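Local structure of transcriptional regulator, TetR family (Myxococcus xanthus, 5K7F) at residues Leu28-Gly33 with Ile113-Glu118; Glu143-Ala148 with Arg155-Thr160. The protein probably binds DNA as a TetR-family transcriptional repressor, regulating alternative isovaleryl coenzyme A biosynthesis in Myxococcus xanthus. All coordinates share one frame; numbering follows the deposited sequence.

Contact 1 (Leu28-Gly33 with Ile113-Glu118)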
loop_
_atom_site.group_PDB
_atom_site.type_symbol
_atom_site.label_atom_id
_atom_site.label_comp_id
_atom_site.label_asym_id
_atom_site.label_seq_id
_atom_site.Cartn_x
_atom_site.Cartn_y
_atom_site.Cartn_z
ATOM N N LEU A 28 -11.192 16.411 1.017
ATOM C CA LEU A 28 -10.919 17.046 2.305
ATOM C C LEU A 28 -10.361 16.042 3.311
ATOM O O LEU A 28 -9.411 16.341 4.058
ATOM C CB LEU A 28 -12.195 17.691 2.852
ATOM C CG LEU A 28 -12.776 18.833 2.052
ATOM C CD1 LEU A 28 -14.120 19.236 2.662
ATOM C CD2 LEU A 28 -11.850 20.014 2.041
ATOM N N ILE A 29 -10.925 14.835 3.341
ATOM C CA ILE A 29 -10.481 13.851 4.328
ATOM C C ILE A 29 -9.022 13.488 4.085
ATOM O O ILE A 29 -8.228 13.365 5.030
ATOM C CB ILE A 29 -11.387 12.605 4.295
ATOM C CG1 ILE A 29 -12.729 12.912 4.959
ATOM C CG2 ILE A 29 -10.740 11.463 5.047
ATOM C CD1 ILE A 29 -13.789 11.834 4.752
ATOM N N CYS A 30 -8.645 13.302 2.818
ATOM C CA CYS A 30 -7.250 13.023 2.506
ATOM C C CYS A 30 -6.346 14.208 2.831
ATOM O O CYS A 30 -5.186 14.009 3.200
ATOM C CB CYS A 30 -7.115 12.627 1.036
ATOM S SG CYS A 30 -7.621 10.929 0.736
ATOM N N ASP A 31 -6.843 15.438 2.705
ATOM C CA ASP A 31 -5.980 16.592 2.930
ATOM C C ASP A 31 -5.911 17.002 4.397
ATOM O O ASP A 31 -4.817 17.283 4.896
ATOM C CB ASP A 31 -6.443 17.782 2.082
ATOM C CG ASP A 31 -5.658 19.059 2.396
ATOM O OD1 ASP A 31 -4.417 18.975 2.543
ATOM O OD2 ASP A 31 -6.273 20.141 2.517
ATOM N N ARG A 32 -7.046 17.031 5.107
ATOM C CA ARG A 32 -7.079 17.456 6.506
ATOM C C ARG A 32 -7.209 16.304 7.497
ATOM O O ARG A 32 -7.007 16.514 8.701
ATOM C CB ARG A 32 -8.234 18.444 6.725
ATOM N N GLY A 33 -7.533 15.102 7.036
ATOM C CA GLY A 33 -7.845 14.010 7.930
ATOM C C GLY A 33 -9.332 13.914 8.220
ATOM O O GLY A 33 -10.107 14.842 7.977
ATOM N N ILE A 113 -10.521 6.068 -3.679
ATOM C CA ILE A 113 -9.922 4.741 -3.593
ATOM C C ILE A 113 -8.924 4.681 -2.433
ATOM O O ILE A 113 -8.783 3.658 -1.764
ATOM C CB ILE A 113 -9.270 4.372 -4.941
ATOM C CG1 ILE A 113 -10.279 4.473 -6.119
ATOM C CG2 ILE A 113 -8.565 3.019 -4.882
ATOM C CD1 ILE A 113 -11.551 3.567 -5.999
ATOM N N ILE A 114 -8.195 5.769 -2.187
ATOM C CA ILE A 114 -7.303 5.816 -1.040
ATOM C C ILE A 114 -8.081 5.554 0.248
ATOM O O ILE A 114 -7.637 4.793 1.128
ATOM C CB ILE A 114 -6.597 7.184 -1.015
ATOM C CG1 ILE A 114 -5.630 7.262 -2.203
ATOM C CG2 ILE A 114 -5.913 7.447 0.319
ATOM C CD1 ILE A 114 -5.053 8.646 -2.392
ATOM N N ILE A 115 -9.246 6.194 0.387
ATOM C CA ILE A 115 -9.994 6.047 1.626
ATOM C C ILE A 115 -10.511 4.625 1.772
ATOM O O ILE A 115 -10.534 4.066 2.881
ATOM C CB ILE A 115 -11.115 7.092 1.689
ATOM C CG1 ILE A 115 -10.505 8.461 1.968
ATOM C CG2 ILE A 115 -12.152 6.727 2.739
ATOM C CD1 ILE A 115 -11.438 9.589 1.637
ATOM N N LEU A 116 -10.886 4.006 0.651
ATOM C CA LEU A 116 -11.335 2.616 0.640
ATOM C C LEU A 116 -10.356 1.679 1.344
ATOM O O LEU A 116 -10.770 0.707 1.991
ATOM C CB LEU A 116 -11.536 2.186 -0.804
ATOM C CG LEU A 116 -12.007 0.775 -1.049
ATOM C CD1 LEU A 116 -13.322 0.474 -0.308
ATOM C CD2 LEU A 116 -12.163 0.645 -2.567
ATOM N N HIS A 117 -9.059 1.914 1.193
ATOM C CA HIS A 117 -8.065 1.000 1.727
ATOM C C HIS A 117 -7.237 1.609 2.850
ATOM O O HIS A 117 -6.376 0.911 3.417
ATOM C CB HIS A 117 -7.167 0.497 0.588
ATOM C CG HIS A 117 -7.844 -0.519 -0.279
ATOM N ND1 HIS A 117 -8.069 -1.813 0.139
ATOM C CD2 HIS A 117 -8.400 -0.422 -1.511
ATOM C CE1 HIS A 117 -8.709 -2.477 -0.806
ATOM N NE2 HIS A 117 -8.925 -1.656 -1.821
ATOM N N GLU A 118 -7.496 2.865 3.210
ATOM C CA GLU A 118 -6.841 3.528 4.338
ATOM C C GLU A 118 -7.861 3.867 5.428
ATOM O O GLU A 118 -8.067 3.095 6.367
ATOM C CB GLU A 118 -6.122 4.803 3.883
#

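Contact 2 (Glu143-Ala148 with Arg155-Thr160)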
loop_
_atom_site.group_PDB
_atom_site.type_symbol
_atom_site.label_atom_id
_atom_site.label_comp_id
_atom_site.label_asym_id
_atom_site.label_seq_id
_atom_site.Cartn_x
_atom_site.Cartn_y
_atom_site.Cartn_z
ATOM N N GLU A 143 -9.512 -16.322 -9.328
ATOM C CA GLU A 143 -10.009 -17.209 -10.381
ATOM C C GLU A 143 -9.215 -17.031 -11.672
ATOM O O GLU A 143 -8.854 -18.009 -12.323
ATOM C CB GLU A 143 -11.505 -16.967 -10.607
ATOM N N ALA A 144 -8.897 -15.789 -12.043
ATOM C CA ALA A 144 -8.099 -15.564 -13.248
ATOM C C ALA A 144 -6.684 -16.123 -13.109
ATOM O O ALA A 144 -6.170 -16.767 -14.039
ATOM C CB ALA A 144 -8.043 -14.083 -13.584
ATOM N N PHE A 145 -6.038 -15.902 -11.971
ATOM C CA PHE A 145 -4.719 -16.497 -11.763
ATOM C C PHE A 145 -4.789 -18.027 -11.859
ATOM O O PHE A 145 -3.972 -18.645 -12.543
ATOM C CB PHE A 145 -4.138 -16.026 -10.428
ATOM C CG PHE A 145 -3.338 -14.754 -10.517
ATOM C CD1 PHE A 145 -2.105 -14.737 -11.098
ATOM C CD2 PHE A 145 -3.860 -13.559 -10.034
ATOM C CE1 PHE A 145 -1.373 -13.561 -11.136
ATOM C CE2 PHE A 145 -3.129 -12.408 -10.073
ATOM C CZ PHE A 145 -1.893 -12.411 -10.633
ATOM N N SER A 146 -5.814 -18.639 -11.262
ATOM C CA SER A 146 -6.002 -20.095 -11.346
ATOM C C SER A 146 -6.096 -20.600 -12.776
ATOM O O SER A 146 -5.451 -21.590 -13.143
ATOM C CB SER A 146 -7.260 -20.487 -10.581
ATOM O OG SER A 146 -6.960 -20.454 -9.205
ATOM N N GLN A 147 -6.972 -19.981 -13.567
ATOM C CA GLN A 147 -7.184 -20.351 -14.962
ATOM C C GLN A 147 -5.932 -20.156 -15.798
ATOM O O GLN A 147 -5.554 -21.028 -16.579
ATOM C CB GLN A 147 -8.306 -19.507 -15.527
ATOM C CG GLN A 147 -9.628 -19.742 -14.885
ATOM C CD GLN A 147 -10.656 -18.745 -15.342
ATOM O OE1 GLN A 147 -10.365 -17.866 -16.138
ATOM N NE2 GLN A 147 -11.878 -18.868 -14.815
ATOM N N ALA A 148 -5.291 -18.987 -15.676
ATOM C CA ALA A 148 -4.093 -18.721 -16.440
ATOM C C ALA A 148 -2.959 -19.680 -16.105
ATOM O O ALA A 148 -2.208 -20.058 -17.007
ATOM C CB ALA A 148 -3.649 -17.281 -16.207
ATOM N N ARG A 155 3.414 -18.225 -15.613
ATOM C CA ARG A 155 4.208 -19.108 -14.755
ATOM C C ARG A 155 3.397 -19.506 -13.523
ATOM O O ARG A 155 2.652 -18.680 -12.984
ATOM C CB ARG A 155 5.488 -18.373 -14.352
ATOM C CG ARG A 155 6.419 -19.129 -13.442
ATOM C CD ARG A 155 7.733 -18.353 -13.237
ATOM N NE ARG A 155 8.186 -17.714 -14.474
ATOM C CZ ARG A 155 9.016 -18.260 -15.360
ATOM N NH1 ARG A 155 9.517 -19.477 -15.157
ATOM N NH2 ARG A 155 9.348 -17.577 -16.457
ATOM N N PRO A 156 3.501 -20.756 -13.041
ATOM C CA PRO A 156 2.678 -21.158 -11.894
ATOM C C PRO A 156 2.902 -20.268 -10.676
ATOM O O PRO A 156 4.034 -19.881 -10.371
ATOM C CB PRO A 156 3.135 -22.589 -11.609
ATOM C CG PRO A 156 3.619 -23.086 -12.913
ATOM C CD PRO A 156 4.226 -21.896 -13.622
ATOM N N VAL A 157 1.798 -19.961 -9.983
ATOM C CA VAL A 157 1.809 -19.149 -8.770
ATOM C C VAL A 157 0.557 -19.499 -7.978
ATOM O O VAL A 157 -0.473 -19.852 -8.552
ATOM C CB VAL A 157 1.880 -17.635 -9.108
ATOM C CG1 VAL A 157 0.574 -17.154 -9.704
ATOM C CG2 VAL A 157 2.241 -16.814 -7.900
ATOM N N ASP A 158 0.676 -19.460 -6.650
ATOM C CA ASP A 158 -0.490 -19.596 -5.789
ATOM C C ASP A 158 -1.445 -18.446 -6.087
ATOM O O ASP A 158 -1.009 -17.287 -6.086
ATOM C CB ASP A 158 -0.097 -19.568 -4.324
ATOM C CG ASP A 158 -1.281 -19.742 -3.406
ATOM O OD1 ASP A 158 -2.006 -18.751 -3.172
ATOM O OD2 ASP A 158 -1.482 -20.878 -2.905
ATOM N N PRO A 159 -2.726 -18.721 -6.386
ATOM C CA PRO A 159 -3.614 -17.629 -6.851
ATOM C C PRO A 159 -3.776 -16.485 -5.858
ATOM O O PRO A 159 -4.005 -15.341 -6.291
ATOM C CB PRO A 159 -4.955 -18.333 -7.087
ATOM C CG PRO A 159 -4.649 -19.772 -7.210
ATOM C CD PRO A 159 -3.368 -20.047 -6.485
ATOM N N THR A 160 -3.719 -16.759 -4.541
ATOM C CA THR A 160 -3.798 -15.700 -3.541
ATOM C C THR A 160 -2.542 -14.840 -3.575
ATOM O O THR A 160 -2.617 -13.619 -3.444
ATOM C CB THR A 160 -4.003 -16.312 -2.143
ATOM O OG1 THR A 160 -5.158 -17.171 -2.175
ATOM C CG2 THR A 160 -4.218 -15.252 -1.087
#

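Contact 1 (Leu28-Gly33 with Ile113-Glu118)
I115 reaches from helix 110-117 to I29 and C30 on helix 18-32, and it covers more of this interface than its neighbour I114 does. From its CB, CG1 stands beside the backbone N, anti to the carbonyl carbon (chi1 -74°), and meets the sulfur of C30, with I115 CG1 to C30 SG at 4.0 Å. The chain then runs on extended to CD1, which settles against the beta-branch of I29, 4.0 Å from I29 CG2 and equally close to I29 CB. The two isoleucine side chains cross at about a right angle, so contact is made by a methyl end against a branch and not along their lengths. C30 SG has a second neighbour in I114, whose CG2 lies 3.9 Å from that sulfur. Everything that meets here is apolar, and the short helical segments stay well separated, their axes 10.5 Å apart at closest and inclined at 70°. Helix 60-83 takes part as well, with I67 touching I29 and L64 touching I115. Packing of the first helix of the predicted DNA-binding domain against the C-terminal domain, which in TetR-family regulators binds the ligand, is characteristic of the TetR fold.

Contact 2 (Glu143-Ala148 with Arg155-Thr160)
F145 and P159 bring helix 125-150 up against the start of helix 159-171, with their CA atoms 5.2 Å apart. This is the tight side: F145 CB lies 4.0 Å from P159 CA, and S146 OG comes within 3.1 Å of P159 CG, a close polar-to-carbon approach; the hydroxyl also makes a weak hydrogen bond to E142 O. Further out, F145 CD1 and V157 CG1 are 3.9 Å apart and the side chains run obliquely to one another. That methyl sits between the backbone N and the carbonyl carbon of V157 (chi1 71°), which turns it to the ring. L93 of helix 89-105 and M195 of the second subunit also pack on F145, which is buried. The loose side is R155 and P156, both exposed, whose CB atoms lead away from 143-148 and which touch nothing in it. D158, whose CB also leads away, is the N-cap: its OD1 accepts from T160 N at 3.0 Å, from 32° out of the carboxylate plane. R182 of the second subunit forms a salt bridge with the same oxygen. The chemistry thus divides the labour: apolar packing holds the turn to the helix, while the capping carboxylate ties the helix start to the dimer partner.

Contact 1 and contact 2 lie on opposite sides of the chain's centre, their own centres 31 Å apart and their nearest atoms about 13 Å apart, without touching. They come in series: contact 1 closes at the end of helix 110-117, and contact 2 opens on helix 125-150, the next helix along. Contact 1 spans about 80 residues to join the predicted DNA-binding region to the C-terminal region, whereas contact 2 is local, closing a short connection within the latter. The second subunit reaches both: the backbone O of H117 accepts a hydrogen bond from its K175. Contact 1 thus joins two regions of one subunit with the partner near one edge, while contact 2 has several residues packed on the partner.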